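PDB 4OC8: restriction endonuclease AspBHI from Azoarcus sp., which cleaves DNA as a modification-dependent restriction endonuclease, probably pairing an N-terminal DNA-recognition region with a C-terminal nuclease of the PD-(D/E)XK type. Local coordinates for residues A[121-126]-A[134-139]; A[276-281]-A[318-323]. All coordinates share one frame; numbering follows the deposited sequence.

Overall arrangement
The two contacts illustrate how a two-part restriction enzyme uses different kinds of glue in its different regions. Contact 1 joins neighbouring strands of a beta hairpin in the N-terminal, PUA-like region, and is buried; contact 2 ties a loop to a helix at the surface of the PD-(D/E)XK region. They follow one another along the chain and lie on opposite sides of its centre, their own centres about 47 Å apart and their nearest atoms about 29 Å apart, so neither touches the other. Contact 2 lies by strand 294-305, whose E303 is a partner of R320 and falls in a sequence consistent with the nuclease signature. Different neighbouring subunits of the tetramer approach each contact.

Contact 1 of 2, residues A[121-126]-A[134-139]; sequences PILVFT and FRFRGL
Strands 122-127 and 133-142 form an antiparallel beta hairpin with a beta bulge in the PUA-clan N-terminal region. L123 faces L139 and F125 faces F136, so V124 lies opposite both R137 and G138. V124 N donates to G138 O (3.1 Å) and R137 N to V124 O (2.9 Å), two bonds that bracket the R137-G138 pair. Beyond the bulge, T126 and R135 exchange two backbone bonds.

On the face bearing L123, F125, F136 and L139, the CD1 corner of F136 sits over one face of the F125 ring, toward its rim, 3.5 Å from F125 CZ. The rings are inclined at 58°. F136 CG stands anti to its backbone N and F125 CG beside its own, which brings the two rings together. L123 CD2 lies at the edge of the F136 ring, 4.0 Å from CE1, while L139 CD1 rests against P121 CB at 4.0 Å. L14 covers L123 and F136. The backbone N of G138 lies over the centre of the F136 ring.

R137, whose CB points toward the partner strand, bends at chi2 and crosses T126 at about a right angle. T126 CG2 packs 3.6 Å from R137 CG, and R137 NE donates to T126 OG1 at 2.9 Å, tilted 24° from the guanidinium plane.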
loop_
_atom_site.group_PDB
_atom_site.type_symbol
_atom_site.label_atom_id
_atom_site.label_comp_id
_atom_site.label_asym_id
_atom_site.label_seq_id
_atom_site.Cartn_x
_atom_site.Cartn_y
_atom_site.Cartn_z
ATOM N N PRO A 121 30.107 -5.963 -11.899
ATOM C CA PRO A 121 29.089 -5.035 -12.398
ATOM C C PRO A 121 28.013 -5.776 -13.184
ATOM O O PRO A 121 28.324 -6.558 -14.085
ATOM C CB PRO A 121 29.886 -4.115 -13.329
ATOM C CG PRO A 121 31.258 -4.138 -12.777
ATOM C CD PRO A 121 31.467 -5.540 -12.271
ATOM N N ILE A 122 26.757 -5.536 -12.829
ATOM C CA ILE A 122 25.636 -6.159 -13.507
ATOM C C ILE A 122 25.040 -5.188 -14.511
ATOM O O ILE A 122 24.518 -4.141 -14.135
ATOM C CB ILE A 122 24.556 -6.599 -12.501
ATOM C CG1 ILE A 122 25.096 -7.710 -11.597
ATOM C CG2 ILE A 122 23.309 -7.066 -13.227
ATOM C CD1 ILE A 122 25.229 -7.313 -10.139
ATOM N N LEU A 123 25.126 -5.536 -15.790
ATOM C CA LEU A 123 24.567 -4.704 -16.850
ATOM C C LEU A 123 23.258 -5.283 -17.367
ATOM O O LEU A 123 23.243 -6.345 -17.986
ATOM C CB LEU A 123 25.557 -4.567 -18.009
ATOM C CG LEU A 123 26.925 -3.942 -17.720
ATOM C CD1 LEU A 123 27.728 -3.874 -18.991
ATOM C CD2 LEU A 123 26.774 -2.560 -17.118
ATOM N N VAL A 124 22.162 -4.574 -17.119
ATOM C CA VAL A 124 20.834 -5.022 -17.522
ATOM C C VAL A 124 20.463 -4.559 -18.936
ATOM O O VAL A 124 20.592 -3.379 -19.270
ATOM C CB VAL A 124 19.767 -4.506 -16.538
ATOM C CG1 VAL A 124 18.395 -5.048 -16.897
ATOM C CG2 VAL A 124 20.142 -4.884 -15.113
ATOM N N PHE A 125 20.010 -5.498 -19.763
ATOM C CA PHE A 125 19.491 -5.178 -21.090
ATOM C C PHE A 125 18.124 -5.825 -21.275
ATOM O O PHE A 125 17.856 -6.886 -20.711
ATOM C CB PHE A 125 20.427 -5.696 -22.182
ATOM C CG PHE A 125 21.730 -4.961 -22.278
ATOM C CD1 PHE A 125 22.827 -5.367 -21.534
ATOM C CD2 PHE A 125 21.867 -3.877 -23.131
ATOM C CE1 PHE A 125 24.038 -4.697 -21.628
ATOM C CE2 PHE A 125 23.072 -3.202 -23.230
ATOM C CZ PHE A 125 24.161 -3.613 -22.480
ATOM N N THR A 126 17.259 -5.195 -22.064
ATOM C CA THR A 126 15.993 -5.824 -22.444
ATOM C C THR A 126 15.857 -5.856 -23.962
ATOM O O THR A 126 16.204 -4.897 -24.634
ATOM C CB THR A 126 14.767 -5.116 -21.816
ATOM O OG1 THR A 126 14.727 -3.744 -22.230
ATOM C CG2 THR A 126 14.824 -5.190 -20.303
ATOM N N PHE A 134 18.965 -4.562 -28.366
ATOM C CA PHE A 134 18.841 -4.481 -26.917
ATOM C C PHE A 134 18.792 -3.043 -26.428
ATOM O O PHE A 134 19.587 -2.214 -26.842
ATOM C CB PHE A 134 20.009 -5.199 -26.244
ATOM C CG PHE A 134 20.130 -6.643 -26.622
ATOM C CD1 PHE A 134 20.845 -7.022 -27.744
ATOM C CD2 PHE A 134 19.534 -7.625 -25.851
ATOM C CE1 PHE A 134 20.959 -8.351 -28.094
ATOM C CE2 PHE A 134 19.651 -8.957 -26.193
ATOM C CZ PHE A 134 20.363 -9.320 -27.317
ATOM N N ARG A 135 17.853 -2.759 -25.536
ATOM C CA ARG A 135 17.808 -1.485 -24.842
ATOM C C ARG A 135 18.511 -1.619 -23.490
ATOM O O ARG A 135 18.122 -2.445 -22.656
ATOM C CB ARG A 135 16.360 -1.031 -24.648
ATOM C CG ARG A 135 16.213 0.318 -23.970
ATOM C CD ARG A 135 14.751 0.676 -23.784
ATOM N NE ARG A 135 14.051 0.744 -25.061
ATOM C CZ ARG A 135 13.805 1.870 -25.720
ATOM N NH1 ARG A 135 14.193 3.032 -25.215
ATOM N NH2 ARG A 135 13.161 1.836 -26.878
ATOM N N PHE A 136 19.553 -0.816 -23.288
ATOM C CA PHE A 136 20.285 -0.807 -22.027
ATOM C C PHE A 136 19.433 -0.173 -20.935
ATOM O O PHE A 136 18.967 0.956 -21.077
ATOM C CB PHE A 136 21.609 -0.054 -22.171
ATOM C CG PHE A 136 22.404 0.022 -20.897
ATOM C CD1 PHE A 136 22.975 -1.116 -20.350
ATOM C CD2 PHE A 136 22.580 1.230 -20.246
ATOM C CE1 PHE A 136 23.699 -1.052 -19.180
ATOM C CE2 PHE A 136 23.307 1.300 -19.073
ATOM C CZ PHE A 136 23.868 0.156 -18.543
ATOM N N ARG A 137 19.229 -0.908 -19.846
ATOM C CA ARG A 137 18.309 -0.476 -18.801
ATOM C C ARG A 137 19.018 0.116 -17.594
ATOM O O ARG A 137 18.399 0.801 -16.778
ATOM C CB ARG A 137 17.402 -1.628 -18.368
ATOM C CG ARG A 137 16.406 -2.055 -19.434
ATOM C CD ARG A 137 15.823 -0.855 -20.155
ATOM N NE ARG A 137 14.609 -1.190 -20.889
ATOM C CZ ARG A 137 13.397 -0.740 -20.577
ATOM N NH1 ARG A 137 13.238 0.078 -19.545
ATOM N NH2 ARG A 137 12.346 -1.098 -21.302
ATOM N N GLY A 138 20.311 -0.153 -17.478
ATOM C CA GLY A 138 21.097 0.413 -16.401
ATOM C C GLY A 138 22.139 -0.509 -15.791
ATOM O O GLY A 138 22.258 -1.682 -16.149
ATOM N N LEU A 139 22.900 0.045 -14.858
ATOM C CA LEU A 139 23.884 -0.704 -14.098
ATOM C C LEU A 139 23.246 -1.025 -12.760
ATOM O O LEU A 139 22.645 -0.154 -12.133
ATOM C CB LEU A 139 25.143 0.144 -13.906
ATOM C CG LEU A 139 26.061 -0.203 -12.740
ATOM C CD1 LEU A 139 26.970 -1.368 -13.088
ATOM C CD2 LEU A 139 26.863 1.014 -12.327
#

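Contact 2 of 2, residues A[276-281]-A[318-323]; sequences WRDGGR and VSRLIS
An Asx turn set on a type I beta turn presents a carboxylate to the helix 315-324. The turn runs from W276 to G279 in the loop between strands 269-271 and 284-289. D278 OD1 accepts from G280 N at 2.9 Å, met from above the carboxylate plane, which helps to fix the rotation of the acid.

R320 reaches across from the helix with its chain extended from CG to NE and CG anti to the backbone N. It meets D278 tip to tip in a side-on salt bridge: R320 NE donates to D278 OD2 at 2.7 Å and R320 NH2 to D278 OD1 at 3.2 Å. Both oxygens use syn lone pairs, and the two flat groups are nearly coplanar, 5° apart. R320 NH2 also donates to R281 O (3.0 Å); that oxygen lies in the guanidinium plane, while NH2 approaches it from above the carbonyl plane. The remaining nitrogen, NH1, pairs with E303 of strand 294-305, so the guanidinium bridges two acids, which would probably favour its charged state.

The W276 indole stands steeply to this guanidinium, its plane 81° away, with CE3 3.4 Å from R320 NH2. Farther along the ring, W276 CH2 lies 3.5 Å from S323 OG, whose hydroxyl donates to R320 O one turn back, on a lone pair of that carbonyl. R277 CG covers a face of the same indole. R281, whose CB points away from the helix, forms salt bridges through its guanidinium with E253 and with E151 of the third subunit.

The helix that carries R320 links parallel strands 294-305 and 330-335, the beta-alpha-beta crossover found in the core of PD-(D/E)XK nucleases.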
loop_
_atom_site.group_PDB
_atom_site.type_symbol
_atom_site.label_atom_id
_atom_site.label_comp_id
_atom_site.label_asym_id
_atom_site.label_seq_id
_atom_site.Cartn_x
_atom_site.Cartn_y
_atom_site.Cartn_z
ATOM N N TRP A 276 -27.315 0.880 -1.934
ATOM C CA TRP A 276 -27.063 2.261 -2.314
ATOM C C TRP A 276 -28.295 2.897 -2.972
ATOM O O TRP A 276 -29.266 2.207 -3.299
ATOM C CB TRP A 276 -25.844 2.343 -3.231
ATOM C CG TRP A 276 -25.160 3.668 -3.190
ATOM C CD1 TRP A 276 -24.577 4.258 -2.105
ATOM C CD2 TRP A 276 -24.975 4.569 -4.285
ATOM N NE1 TRP A 276 -24.044 5.474 -2.457
ATOM C CE2 TRP A 276 -24.276 5.689 -3.792
ATOM C CE3 TRP A 276 -25.334 4.539 -5.636
ATOM C CZ2 TRP A 276 -23.931 6.769 -4.601
ATOM C CZ3 TRP A 276 -24.991 5.613 -6.438
ATOM C CH2 TRP A 276 -24.298 6.713 -5.918
ATOM N N ARG A 277 -28.238 4.210 -3.169
ATOM C CA ARG A 277 -29.398 4.995 -3.590
ATOM C C ARG A 277 -30.011 4.611 -4.945
ATOM O O ARG A 277 -31.218 4.744 -5.132
ATOM C CB ARG A 277 -29.071 6.496 -3.548
ATOM C CG ARG A 277 -28.132 6.971 -4.648
ATOM C CD ARG A 277 -27.612 8.385 -4.389
ATOM N NE ARG A 277 -26.861 8.903 -5.531
ATOM C CZ ARG A 277 -26.094 9.989 -5.498
ATOM N NH1 ARG A 277 -25.968 10.677 -4.371
ATOM N NH2 ARG A 277 -25.449 10.384 -6.591
ATOM N N ASP A 278 -29.203 4.128 -5.883
ATOM C CA ASP A 278 -29.734 3.798 -7.207
ATOM C C ASP A 278 -30.281 2.373 -7.322
ATOM O O ASP A 278 -30.562 1.894 -8.423
ATOM C CB ASP A 278 -28.711 4.080 -8.321
ATOM C CG ASP A 278 -27.455 3.222 -8.219
ATOM O OD1 ASP A 278 -27.389 2.306 -7.370
ATOM O OD2 ASP A 278 -26.522 3.466 -9.016
ATOM N N GLY A 279 -30.420 1.696 -6.187
ATOM C CA GLY A 279 -30.918 0.334 -6.182
ATOM C C GLY A 279 -29.810 -0.695 -6.238
ATOM O O GLY A 279 -30.029 -1.874 -5.960
ATOM N N GLY A 280 -28.615 -0.248 -6.606
ATOM C CA GLY A 280 -27.453 -1.114 -6.628
ATOM C C GLY A 280 -26.817 -1.208 -5.255
ATOM O O GLY A 280 -27.395 -0.773 -4.255
ATOM N N ARG A 281 -25.617 -1.776 -5.201
ATOM C CA ARG A 281 -24.874 -1.846 -3.949
ATOM C C ARG A 281 -23.675 -0.893 -3.934
ATOM O O ARG A 281 -23.174 -0.485 -4.979
ATOM C CB ARG A 281 -24.449 -3.285 -3.653
ATOM C CG ARG A 281 -25.597 -4.187 -3.234
ATOM C CD ARG A 281 -25.758 -5.370 -4.174
ATOM N NE ARG A 281 -25.498 -6.642 -3.506
ATOM C CZ ARG A 281 -24.352 -7.312 -3.595
ATOM N NH1 ARG A 281 -23.355 -6.837 -4.330
ATOM N NH2 ARG A 281 -24.202 -8.462 -2.952
ATOM N N VAL A 318 -17.990 5.611 -14.401
ATOM C CA VAL A 318 -16.917 6.175 -13.595
ATOM C C VAL A 318 -17.458 7.220 -12.624
ATOM O O VAL A 318 -17.066 7.248 -11.463
ATOM C CB VAL A 318 -15.819 6.791 -14.475
ATOM C CG1 VAL A 318 -14.808 7.528 -13.622
ATOM C CG2 VAL A 318 -15.138 5.706 -15.289
ATOM N N SER A 319 -18.376 8.056 -13.097
ATOM C CA SER A 319 -18.977 9.098 -12.267
ATOM C C SER A 319 -19.702 8.509 -11.063
ATOM O O SER A 319 -19.735 9.126 -9.991
ATOM C CB SER A 319 -19.934 9.968 -13.086
ATOM O OG SER A 319 -20.373 11.091 -12.339
ATOM N N ARG A 320 -20.283 7.321 -11.231
ATOM C CA ARG A 320 -20.853 6.626 -10.068
ATOM C C ARG A 320 -19.807 6.418 -8.958
ATOM O O ARG A 320 -20.020 6.793 -7.792
ATOM C CB ARG A 320 -21.481 5.285 -10.465
ATOM C CG ARG A 320 -22.227 4.612 -9.321
ATOM C CD ARG A 320 -22.992 3.373 -9.770
ATOM N NE ARG A 320 -23.864 2.867 -8.708
ATOM C CZ ARG A 320 -23.510 1.936 -7.826
ATOM N NH1 ARG A 320 -22.299 1.400 -7.875
ATOM N NH2 ARG A 320 -24.365 1.539 -6.893
ATOM N N LEU A 321 -18.671 5.834 -9.335
ATOM C CA LEU A 321 -17.578 5.580 -8.401
ATOM C C LEU A 321 -17.015 6.874 -7.809
ATOM O O LEU A 321 -16.727 6.950 -6.612
ATOM C CB LEU A 321 -16.470 4.783 -9.093
ATOM C CG LEU A 321 -15.181 4.563 -8.299
ATOM C CD1 LEU A 321 -15.480 3.847 -6.994
ATOM C CD2 LEU A 321 -14.151 3.788 -9.121
ATOM N N ILE A 322 -16.865 7.887 -8.657
ATOM C CA ILE A 322 -16.367 9.186 -8.229
ATOM C C ILE A 322 -17.276 9.752 -7.149
ATOM O O ILE A 322 -16.806 10.263 -6.132
ATOM C CB ILE A 322 -16.294 10.180 -9.405
ATOM C CG1 ILE A 322 -15.325 9.677 -10.471
ATOM C CG2 ILE A 322 -15.851 11.550 -8.923
ATOM C CD1 ILE A 322 -13.917 9.520 -9.973
ATOM N N SER A 323 -18.583 9.645 -7.366
ATOM C CA SER A 323 -19.543 10.128 -6.383
ATOM C C SER A 323 -19.498 9.273 -5.119
ATOM O O SER A 323 -19.808 9.749 -4.026
ATOM C CB SER A 323 -20.957 10.138 -6.961
ATOM O OG SER A 323 -21.633 8.935 -6.654
#